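Petrobactin biosynthesis protein AsbB (Bacillus anthracis, PDB 3TO3) catalyses the ATP-dependent condensation of spermidine with citryl-spermidine intermediates, a step in making petrobactin, a siderophore for iron acquisition and virulence in Bacillus anthracis. Local coordinates at residues B[148-154]-B[383-387]; B[167-173]-B[303-307]; B[180-184]-B[280-284]. One frame throughout, in Å; residues are numbered along the deposited sequence.

Contact 1: residues B[148-154]-B[383-387]; sequences KSYDELE and DAVPF
Tyr150 and Pro386 make the dense part of this contact, where the first turn of helix 150-156 lies on strand 383-386 and runs nearly parallel to it, the axes 15° apart. Tyr150 has CG anti to its backbone N (chi1 171°), which lays the ring along the strand. The ring's edge meets Ala384 O in the ring plane, Tyr150 CB sits 3.8 Å from Ala384 CB, and Tyr150 CE2 reaches Pro386 CD at 3.8 Å. Proline suits this place: its compact ring fills the angle between Tyr150 and Leu153 CB. Next to it, Leu153 CD1 touches Val385 CG2 at 3.7 Å. Strand 443-448 backs the tyrosine and Ala384 through Ile444.

Toward Lys148 the packing gives way to polar and watery contacts. Lys148 itself is exposed, and one water donates to both Lys148 O and Ala384 O. Ser149 is the N-cap residue, with its N bonded to Glu152 OE1 at 3.1 Å. The carboxylate of Asp383 arrives here from the strand: OD1 takes a weak bond from Tyr150 N (3.1 Å, 133° at the hydrogen) and a firmer one from Ala384 N at 2.8 Å. An acidic residue suits a helix start, where the amides are not used by the helix itself. The negative charge of Asp383 should therefore be stabilised by the helix dipole, which may add a modest electrostatic term to the packing.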
loop_
_atom_site.group_PDB
_atom_site.type_symbol
_atom_site.label_atom_id
_atom_site.label_comp_id
_atom_site.label_asym_id
_atom_site.label_seq_id
_atom_site.Cartn_x
_atom_site.Cartn_y
_atom_site.Cartn_z
ATOM N N LYS B 148 -23.474 -29.621 -8.362
ATOM C CA LYS B 148 -22.162 -29.003 -8.176
ATOM C C LYS B 148 -21.124 -29.997 -7.640
ATOM O O LYS B 148 -21.297 -30.572 -6.560
ATOM C CB LYS B 148 -22.262 -27.818 -7.220
ATOM C CG LYS B 148 -23.064 -26.632 -7.725
ATOM C CD LYS B 148 -22.248 -25.710 -8.620
ATOM C CE LYS B 148 -22.240 -26.201 -10.075
ATOM N NZ LYS B 148 -21.638 -25.190 -11.011
ATOM N N SER B 149 -20.047 -30.194 -8.404
ATOM C CA SER B 149 -18.908 -31.002 -7.964
ATOM C C SER B 149 -18.063 -30.193 -6.966
ATOM O O SER B 149 -18.369 -29.017 -6.694
ATOM C CB SER B 149 -18.041 -31.377 -9.162
ATOM O OG SER B 149 -17.373 -30.225 -9.658
ATOM N N TYR B 150 -17.002 -30.816 -6.437
ATOM C CA TYR B 150 -16.130 -30.173 -5.445
ATOM C C TYR B 150 -15.529 -28.868 -5.951
ATOM O O TYR B 150 -15.664 -27.834 -5.315
ATOM C CB TYR B 150 -14.988 -31.095 -5.002
ATOM C CG TYR B 150 -13.964 -30.361 -4.139
ATOM C CD1 TYR B 150 -12.669 -30.126 -4.594
ATOM C CD2 TYR B 150 -14.309 -29.884 -2.878
ATOM C CE1 TYR B 150 -11.748 -29.455 -3.810
ATOM C CE2 TYR B 150 -13.395 -29.223 -2.085
ATOM C CZ TYR B 150 -12.120 -29.002 -2.556
ATOM O OH TYR B 150 -11.223 -28.319 -1.768
ATOM N N ASP B 151 -14.868 -28.939 -7.100
ATOM C CA ASP B 151 -14.160 -27.803 -7.654
ATOM C C ASP B 151 -15.100 -26.646 -7.943
ATOM O O ASP B 151 -14.749 -25.502 -7.680
ATOM C CB ASP B 151 -13.390 -28.212 -8.911
ATOM C CG ASP B 151 -12.316 -29.218 -8.618
ATOM O OD1 ASP B 151 -11.628 -29.048 -7.597
ATOM O OD2 ASP B 151 -12.181 -30.193 -9.397
ATOM N N GLU B 152 -16.284 -26.966 -8.474
ATOM C CA GLU B 152 -17.329 -25.986 -8.767
ATOM C C GLU B 152 -17.820 -25.297 -7.501
ATOM O O GLU B 152 -18.061 -24.086 -7.501
ATOM C CB GLU B 152 -18.510 -26.640 -9.487
ATOM C CG GLU B 152 -18.469 -26.585 -11.011
ATOM C CD GLU B 152 -19.381 -27.642 -11.667
ATOM O OE1 GLU B 152 -20.044 -28.421 -10.935
ATOM O OE2 GLU B 152 -19.425 -27.696 -12.921
ATOM N N LEU B 153 -17.953 -26.052 -6.411
ATOM C CA LEU B 153 -18.368 -25.443 -5.144
ATOM C C LEU B 153 -17.319 -24.527 -4.509
ATOM O O LEU B 153 -17.676 -23.497 -3.930
ATOM C CB LEU B 153 -18.795 -26.501 -4.144
ATOM C CG LEU B 153 -20.207 -27.033 -4.340
ATOM C CD1 LEU B 153 -20.381 -28.324 -3.568
ATOM C CD2 LEU B 153 -21.199 -25.965 -3.884
ATOM N N GLU B 154 -16.040 -24.900 -4.582
ATOM C CA GLU B 154 -15.009 -24.041 -4.014
ATOM C C GLU B 154 -15.210 -22.624 -4.534
ATOM O O GLU B 154 -15.229 -21.682 -3.743
ATOM C CB GLU B 154 -13.585 -24.531 -4.317
ATOM C CG GLU B 154 -13.042 -25.610 -3.367
ATOM C CD GLU B 154 -12.453 -25.062 -2.051
ATOM O OE1 GLU B 154 -12.291 -23.831 -1.908
ATOM O OE2 GLU B 154 -12.138 -25.886 -1.154
ATOM N N ASP B 383 -18.521 -37.508 -4.127
ATOM C CA ASP B 383 -18.092 -36.131 -4.424
ATOM C C ASP B 383 -17.681 -35.436 -3.120
ATOM O O ASP B 383 -17.656 -36.067 -2.054
ATOM C CB ASP B 383 -19.169 -35.324 -5.169
ATOM C CG ASP B 383 -18.571 -34.303 -6.168
ATOM O OD1 ASP B 383 -17.422 -33.803 -5.961
ATOM O OD2 ASP B 383 -19.264 -34.009 -7.171
ATOM N N ALA B 384 -17.355 -34.151 -3.192
ATOM C CA ALA B 384 -16.788 -33.473 -2.039
ATOM C C ALA B 384 -17.270 -32.050 -1.985
ATOM O O ALA B 384 -17.478 -31.422 -3.015
ATOM C CB ALA B 384 -15.244 -33.495 -2.097
ATOM N N VAL B 385 -17.423 -31.534 -0.774
ATOM C CA VAL B 385 -17.821 -30.154 -0.599
ATOM C C VAL B 385 -16.932 -29.549 0.490
ATOM O O VAL B 385 -16.651 -30.194 1.487
ATOM C CB VAL B 385 -19.362 -30.065 -0.222
ATOM C CG1 VAL B 385 -19.680 -30.941 0.954
ATOM C CG2 VAL B 385 -19.758 -28.660 0.108
ATOM N N PRO B 386 -16.505 -28.295 0.310
ATOM C CA PRO B 386 -15.786 -27.610 1.391
ATOM C C PRO B 386 -16.641 -27.522 2.636
ATOM O O PRO B 386 -17.841 -27.266 2.546
ATOM C CB PRO B 386 -15.539 -26.206 0.837
ATOM C CG PRO B 386 -16.274 -26.125 -0.467
ATOM C CD PRO B 386 -16.532 -27.516 -0.937
ATOM N N PHE B 387 -16.036 -27.709 3.797
ATOM C CA PHE B 387 -16.831 -27.886 4.995
ATOM C C PHE B 387 -17.669 -26.653 5.348
ATOM O O PHE B 387 -18.817 -26.793 5.737
ATOM C CB PHE B 387 -15.979 -28.378 6.153
ATOM C CG PHE B 387 -16.768 -28.927 7.303
ATOM C CD1 PHE B 387 -17.082 -30.265 7.357
ATOM C CD2 PHE B 387 -17.204 -28.100 8.323
ATOM C CE1 PHE B 387 -17.791 -30.781 8.431
ATOM C CE2 PHE B 387 -17.916 -28.608 9.377
ATOM C CZ PHE B 387 -18.203 -29.957 9.437
HETATM O O HOH W 1 -20.056 -32.267 -4.340
#

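Contact 2: residues B[167-173]-B[303-307]; sequences YKARIGF and NILNT
Arg170 and Asn306 run alongside each other, both tips leading in one direction, the guanidinium and amide planes turned 66° apart. Arg170 CG is 3.7 Å from Asn306 ND2. Asn306 OD1 accepts Arg170 N at 3.0 Å, the donor standing 51° out of the carbonyl plane. A water weakly joins Arg170 NH2 and Asn306 ND2. Arg170 NH1 forms a salt bridge with Glu184 OE1 and a hydrogen bond with Asn178 OD1, and Lys168 CG lies over one guanidinium face, toward its rim.

Ile171 and Leu305 also run abreast, CB to CB at 3.8 Å. Their backbones form a single antiparallel hydrogen-bonded bridge, Ile171 N to Leu305 O at 2.8 Å and Leu305 N to Ile171 O at 3.1 Å. Arg170 and Ile171 together face Leu305, a G1 beta bulge that runs into the type II turn from Arg170 to Phe173. The loop between helices 150-156 and 175-181 is thus pinned to the end of strand 297-306 of the mixed sheet, with the Asn306 side chain about 4 Å from the nearest ATP atom. Gly172 fits the turn, since a CB would press against the preceding carbonyl oxygen.

At the end of the turn, Phe173 and Ile304 meet at a slant, Ile304 CG2 3.8 Å from Phe173 CE1. With CG1 between the backbone N and the carbonyl carbon (chi1 69°), Ile304 CD1 lies over one face of the Phe173 ring, offset toward the rim.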
loop_
_atom_site.group_PDB
_atom_site.type_symbol
_atom_site.label_atom_id
_atom_site.label_comp_id
_atom_site.label_asym_id
_atom_site.label_seq_id
_atom_site.Cartn_x
_atom_site.Cartn_y
_atom_site.Cartn_z
ATOM N N TYR B 167 -14.233 -9.915 5.678
ATOM C CA TYR B 167 -13.949 -11.246 5.154
ATOM C C TYR B 167 -13.416 -11.270 3.724
ATOM O O TYR B 167 -13.058 -12.321 3.202
ATOM C CB TYR B 167 -15.258 -12.068 5.217
ATOM C CG TYR B 167 -16.511 -11.347 4.683
ATOM C CD1 TYR B 167 -16.802 -11.330 3.321
ATOM C CD2 TYR B 167 -17.368 -10.656 5.530
ATOM C CE1 TYR B 167 -17.927 -10.675 2.818
ATOM C CE2 TYR B 167 -18.504 -9.995 5.036
ATOM C CZ TYR B 167 -18.773 -10.017 3.674
ATOM O OH TYR B 167 -19.869 -9.371 3.154
ATOM N N LYS B 168 -13.575 -10.137 3.059
ATOM C CA LYS B 168 -13.071 -9.772 1.727
ATOM C C LYS B 168 -11.959 -8.727 1.453
ATOM O O LYS B 168 -11.902 -8.210 0.336
ATOM C CB LYS B 168 -14.188 -9.759 0.679
ATOM C CG LYS B 168 -13.875 -10.678 -0.500
ATOM C CD LYS B 168 -15.136 -10.945 -1.310
ATOM C CE LYS B 168 -15.702 -12.316 -0.987
ATOM N NZ LYS B 168 -16.911 -12.589 -1.777
ATOM N N ALA B 169 -11.269 -8.229 2.466
ATOM C CA ALA B 169 -10.481 -6.999 2.291
ATOM C C ALA B 169 -9.609 -6.972 1.042
ATOM O O ALA B 169 -9.669 -6.002 0.256
ATOM C CB ALA B 169 -9.636 -6.729 3.513
ATOM N N ARG B 170 -8.821 -8.022 0.865
ATOM C CA ARG B 170 -7.876 -8.116 -0.249
ATOM C C ARG B 170 -7.061 -6.842 -0.470
ATOM O O ARG B 170 -7.015 -6.333 -1.596
ATOM C CB ARG B 170 -8.599 -8.472 -1.549
ATOM C CG ARG B 170 -8.957 -9.933 -1.681
ATOM C CD ARG B 170 -10.000 -10.173 -2.769
ATOM N NE ARG B 170 -10.694 -11.427 -2.530
ATOM C CZ ARG B 170 -11.596 -11.973 -3.344
ATOM N NH1 ARG B 170 -11.942 -11.370 -4.473
ATOM N NH2 ARG B 170 -12.171 -13.121 -3.001
ATOM N N ILE B 171 -6.442 -6.307 0.585
ATOM C CA ILE B 171 -5.604 -5.097 0.447
ATOM C C ILE B 171 -4.399 -5.372 -0.493
ATOM O O ILE B 171 -3.601 -6.310 -0.294
ATOM C CB ILE B 171 -5.120 -4.570 1.827
ATOM C CG1 ILE B 171 -6.251 -4.653 2.871
ATOM C CG2 ILE B 171 -4.501 -3.121 1.726
ATOM C CD1 ILE B 171 -7.453 -3.795 2.599
ATOM N N GLY B 172 -4.258 -4.523 -1.503
ATOM C CA GLY B 172 -3.376 -4.770 -2.637
ATOM C C GLY B 172 -4.050 -5.062 -3.977
ATOM O O GLY B 172 -3.411 -4.818 -5.006
ATOM N N PHE B 173 -5.328 -5.482 -3.996
ATOM C CA PHE B 173 -6.091 -5.608 -5.262
ATOM C C PHE B 173 -6.970 -4.388 -5.465
ATOM O O PHE B 173 -7.812 -4.069 -4.606
ATOM C CB PHE B 173 -7.036 -6.839 -5.290
ATOM C CG PHE B 173 -6.350 -8.180 -5.515
ATOM C CD1 PHE B 173 -4.987 -8.277 -5.724
ATOM C CD2 PHE B 173 -7.096 -9.361 -5.505
ATOM C CE1 PHE B 173 -4.359 -9.548 -5.938
ATOM C CE2 PHE B 173 -6.489 -10.607 -5.707
ATOM C CZ PHE B 173 -5.113 -10.701 -5.921
ATOM N N ASN B 303 1.513 -11.372 -1.645
ATOM C CA ASN B 303 1.557 -10.362 -0.626
ATOM C C ASN B 303 0.346 -9.457 -0.785
ATOM O O ASN B 303 0.441 -8.343 -1.275
ATOM C CB ASN B 303 2.815 -9.515 -0.888
ATOM C CG ASN B 303 4.035 -9.995 -0.100
ATOM O OD1 ASN B 303 4.608 -11.068 -0.373
ATOM N ND2 ASN B 303 4.448 -9.191 0.869
ATOM N N ILE B 304 -0.687 -9.810 -0.043
ATOM C CA ILE B 304 -1.946 -9.088 -0.014
ATOM C C ILE B 304 -2.487 -9.409 1.361
ATOM O O ILE B 304 -2.126 -10.424 1.993
ATOM C CB ILE B 304 -3.037 -9.501 -1.102
ATOM C CG1 ILE B 304 -3.592 -10.896 -0.841
ATOM C CG2 ILE B 304 -2.573 -9.330 -2.548
ATOM C CD1 ILE B 304 -4.792 -11.229 -1.714
ATOM N N LEU B 305 -3.351 -8.533 1.831
ATOM C CA LEU B 305 -3.881 -8.691 3.152
ATOM C C LEU B 305 -5.362 -9.033 3.072
ATOM O O LEU B 305 -6.188 -8.252 2.576
ATOM C CB LEU B 305 -3.642 -7.420 3.944
ATOM C CG LEU B 305 -3.785 -7.566 5.443
ATOM C CD1 LEU B 305 -2.426 -7.279 6.103
ATOM C CD2 LEU B 305 -4.900 -6.625 5.936
ATOM N N ASN B 306 -5.670 -10.228 3.555
ATOM C CA ASN B 306 -7.028 -10.717 3.679
ATOM C C ASN B 306 -7.271 -11.128 5.108
ATOM O O ASN B 306 -6.555 -11.989 5.633
ATOM C CB ASN B 306 -7.215 -11.930 2.793
ATOM C CG ASN B 306 -8.270 -11.720 1.780
ATOM O OD1 ASN B 306 -9.059 -10.786 1.894
ATOM N ND2 ASN B 306 -8.304 -12.580 0.770
ATOM N N THR B 307 -8.277 -10.526 5.733
ATOM C CA THR B 307 -8.581 -10.797 7.137
ATOM C C THR B 307 -7.450 -10.333 8.067
ATOM O O THR B 307 -7.217 -10.913 9.129
ATOM C CB THR B 307 -8.966 -12.294 7.380
ATOM O OG1 THR B 307 -9.865 -12.386 8.491
ATOM C CG2 THR B 307 -7.736 -13.179 7.641
HETATM O O HOH W 2 -11.206 -13.489 0.163
#

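Contact 3: residues B[180-184]-B[280-284]. With ATP (adenosine-5'-triphosphate), chain E.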
loop_
_atom_site.group_PDB
_atom_site.type_symbol
_atom_site.label_atom_id
_atom_site.label_comp_id
_atom_site.label_asym_id
_atom_site.label_seq_id
_atom_site.Cartn_x
_atom_site.Cartn_y
_atom_site.Cartn_z
ATOM N N ARG B 180 -9.355 -10.317 -12.045
ATOM C CA ARG B 180 -8.452 -11.295 -12.617
ATOM C C ARG B 180 -8.206 -12.476 -11.695
ATOM O O ARG B 180 -8.245 -13.615 -12.120
ATOM C CB ARG B 180 -7.112 -10.645 -13.008
ATOM C CG ARG B 180 -7.144 -9.866 -14.312
ATOM C CD ARG B 180 -5.720 -9.505 -14.829
ATOM N NE ARG B 180 -5.194 -8.288 -14.212
ATOM C CZ ARG B 180 -5.235 -7.071 -14.757
ATOM N NH1 ARG B 180 -5.770 -6.892 -15.965
ATOM N NH2 ARG B 180 -4.733 -6.027 -14.088
ATOM N N TYR B 181 -7.824 -12.179 -10.460
ATOM C CA TYR B 181 -7.449 -13.212 -9.511
ATOM C C TYR B 181 -8.430 -13.635 -8.432
ATOM O O TYR B 181 -8.178 -14.628 -7.742
ATOM C CB TYR B 181 -6.113 -12.825 -8.884
ATOM C CG TYR B 181 -5.134 -12.530 -9.956
ATOM C CD1 TYR B 181 -4.709 -13.541 -10.827
ATOM C CD2 TYR B 181 -4.644 -11.250 -10.136
ATOM C CE1 TYR B 181 -3.808 -13.271 -11.863
ATOM C CE2 TYR B 181 -3.731 -10.966 -11.158
ATOM C CZ TYR B 181 -3.317 -11.975 -12.014
ATOM O OH TYR B 181 -2.435 -11.683 -13.025
ATOM N N GLY B 182 -9.559 -12.932 -8.305
ATOM C CA GLY B 182 -10.500 -13.250 -7.244
ATOM C C GLY B 182 -11.106 -14.606 -7.564
ATOM O O GLY B 182 -11.460 -14.898 -8.719
ATOM N N TYR B 183 -11.199 -15.454 -6.551
ATOM C CA TYR B 183 -11.607 -16.819 -6.768
ATOM C C TYR B 183 -13.053 -16.916 -7.283
ATOM O O TYR B 183 -13.428 -17.915 -7.896
ATOM C CB TYR B 183 -11.395 -17.655 -5.498
ATOM C CG TYR B 183 -12.439 -17.489 -4.392
ATOM C CD1 TYR B 183 -13.697 -18.096 -4.492
ATOM C CD2 TYR B 183 -12.151 -16.768 -3.229
ATOM C CE1 TYR B 183 -14.657 -17.969 -3.465
ATOM C CE2 TYR B 183 -13.097 -16.638 -2.193
ATOM C CZ TYR B 183 -14.348 -17.235 -2.322
ATOM O OH TYR B 183 -15.283 -17.098 -1.313
ATOM N N GLU B 184 -13.859 -15.884 -7.048
ATOM C CA GLU B 184 -15.250 -15.885 -7.529
ATOM C C GLU B 184 -15.328 -15.935 -9.057
ATOM O O GLU B 184 -16.324 -16.412 -9.624
ATOM C CB GLU B 184 -16.031 -14.638 -7.057
ATOM C CG GLU B 184 -16.065 -14.413 -5.550
ATOM C CD GLU B 184 -15.050 -13.365 -5.081
ATOM O OE1 GLU B 184 -13.921 -13.328 -5.626
ATOM O OE2 GLU B 184 -15.393 -12.566 -4.180
ATOM N N ALA B 280 -7.781 -20.384 -8.867
ATOM C CA ALA B 280 -7.721 -20.204 -7.410
ATOM C C ALA B 280 -8.850 -20.909 -6.705
ATOM O O ALA B 280 -9.933 -21.009 -7.255
ATOM C CB ALA B 280 -7.753 -18.706 -7.023
ATOM N N GLN B 281 -8.581 -21.372 -5.482
ATOM C CA GLN B 281 -9.610 -21.810 -4.526
ATOM C C GLN B 281 -10.049 -20.660 -3.594
ATOM O O GLN B 281 -9.667 -19.513 -3.800
ATOM C CB GLN B 281 -9.075 -22.963 -3.692
ATOM C CG GLN B 281 -8.567 -24.105 -4.542
ATOM C CD GLN B 281 -8.219 -25.348 -3.723
ATOM O OE1 GLN B 281 -7.322 -25.313 -2.875
ATOM N NE2 GLN B 281 -8.929 -26.454 -3.982
ATOM N N GLN B 282 -10.837 -20.966 -2.568
ATOM C CA GLN B 282 -11.286 -19.956 -1.613
ATOM C C GLN B 282 -10.138 -19.188 -1.004
ATOM O O GLN B 282 -10.311 -18.048 -0.597
ATOM C CB GLN B 282 -12.060 -20.602 -0.469
ATOM C CG GLN B 282 -13.513 -20.937 -0.783
ATOM C CD GLN B 282 -14.217 -21.597 0.396
ATOM O OE1 GLN B 282 -15.070 -20.981 1.031
ATOM N NE2 GLN B 282 -13.844 -22.854 0.705
ATOM N N SER B 283 -8.971 -19.821 -0.924
ATOM C CA SER B 283 -7.790 -19.237 -0.279
ATOM C C SER B 283 -7.088 -18.226 -1.173
ATOM O O SER B 283 -6.410 -17.308 -0.696
ATOM C CB SER B 283 -6.836 -20.350 0.220
ATOM O OG SER B 283 -5.552 -20.352 -0.398
HETATM N N MSE B 284 -7.222 -18.437 -2.474
HETATM C CA MSE B 284 -6.657 -17.582 -3.527
HETATM C C MSE B 284 -5.143 -17.648 -3.760
HETATM O O MSE B 284 -4.701 -17.402 -4.875
HETATM C CB MSE B 284 -7.016 -16.142 -3.286
HETATM C CG MSE B 284 -8.442 -15.861 -3.681
HETATM SE SE MSE B 284 -8.749 -13.991 -3.601
HETATM C CE MSE B 284 -7.385 -13.439 -4.884
HETATM P PB ATP E . -4.852 -20.881 3.281
HETATM O O1B ATP E . -4.207 -20.223 2.087
HETATM O O2B ATP E . -3.876 -20.916 4.426
HETATM O O3B ATP E . -5.325 -22.329 2.891
HETATM P PA ATP E . -6.080 -18.633 4.193
HETATM O O1A ATP E . -4.866 -17.962 3.581
HETATM O O2A ATP E . -6.066 -18.595 5.717
HETATM O O3A ATP E . -6.141 -20.115 3.726
HETATM O "O5'" ATP E . -7.346 -17.874 3.656
HETATM C "C5'" ATP E . -8.547 -18.529 3.490
HETATM C "C4'" ATP E . -9.711 -17.716 3.382
HETATM O "O4'" ATP E . -10.903 -18.517 3.686
HETATM C "C3'" ATP E . -9.682 -16.626 4.384
HETATM O "O3'" ATP E . -9.734 -15.405 3.754
HETATM C "C2'" ATP E . -10.877 -16.847 5.219
HETATM O "O2'" ATP E . -11.436 -15.660 5.595
HETATM C "C1'" ATP E . -11.768 -17.610 4.300
HETATM N N9 ATP E . -12.893 -18.259 4.918
HETATM C C8 ATP E . -14.161 -18.135 4.489
HETATM N N7 ATP E . -14.940 -18.874 5.291
HETATM C C5 ATP E . -14.174 -19.478 6.228
HETATM C C6 ATP E . -14.462 -20.347 7.290
HETATM N N6 ATP E . -15.821 -20.745 7.531
HETATM N N1 ATP E . -13.449 -20.792 8.069
HETATM C C2 ATP E . -12.179 -20.405 7.828
HETATM N N3 ATP E . -11.871 -19.566 6.813
HETATM C C4 ATP E . -12.845 -19.086 5.996
HETATM O O HOH W 3 -5.358 -16.020 -7.048
#
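Tyr183 projects from the loop after helix 175-181 into the turn formed by residues 281-284. Its first torsion, chi1 78°, sets CG between the backbone N and the carbonyl carbon and aims the ring across the turn. CB begins the contact, 3.1 Å from Gln281 O and also near the methyl of Ala280, a residue small enough to let the two chains come close. Of the ring atoms, CG still borders Gln281 O, whereas CD2 lies 3.8 Å from Met284 CG, which stands at the ring edge in its plane. Over one face comes Gln282 CA, in a CH-pi contact 3.8 Å from the ring centroid and 14° off its normal. Tyr183 CE2 reaches Gln282 O at 3.5 Å, and Tyr183 CZ meets Gln282 CG. At the tip, OH is hydrogen-bonded to Leu157 O, so the polar end of this buried tyrosine is satisfied.

Met284, a selenomethionine here, has an unbranched, flexible chain that turns at chi3 (59°) toward Tyr181 O. A water donates to both Tyr181 O and Met284 O. The turn is type I, closed by Met284 N to Gln281 O at 3.0 Å.

Ser283 faces away from the tyrosine, and its OG donates to ATP O1B at 2.8 Å; Ser283 and Met284 both belong to the ATP-binding site. With no direct hydrogen bond between the segments, the contact rests on packing, a bridging water and Asn155, which bonds Ala280 O and Tyr183 O, while the turn presents a hydroxyl to the beta-phosphate.

Contact 3 lies between the other two in space: its centre is 14 Å from that of contact 1 and 12 Å from that of contact 2, whereas contacts 1 and 2 are 24 Å apart and do not touch. Glu154 OE1 of contact 1 probably bonds Gln282 NE2 of contact 3 at 3.2 Å. On the other side, Glu184 pairs with both basic residues of contact 2, its OE2 with Lys168 NZ at 2.8 Å and its OE1 with Arg170 NH1 at 3.0 Å. ATP is bound directly at Ser283 of contact 3, while its nearest approach to the side chains of Asn306 and Glu154 is about 4 and 8 Å.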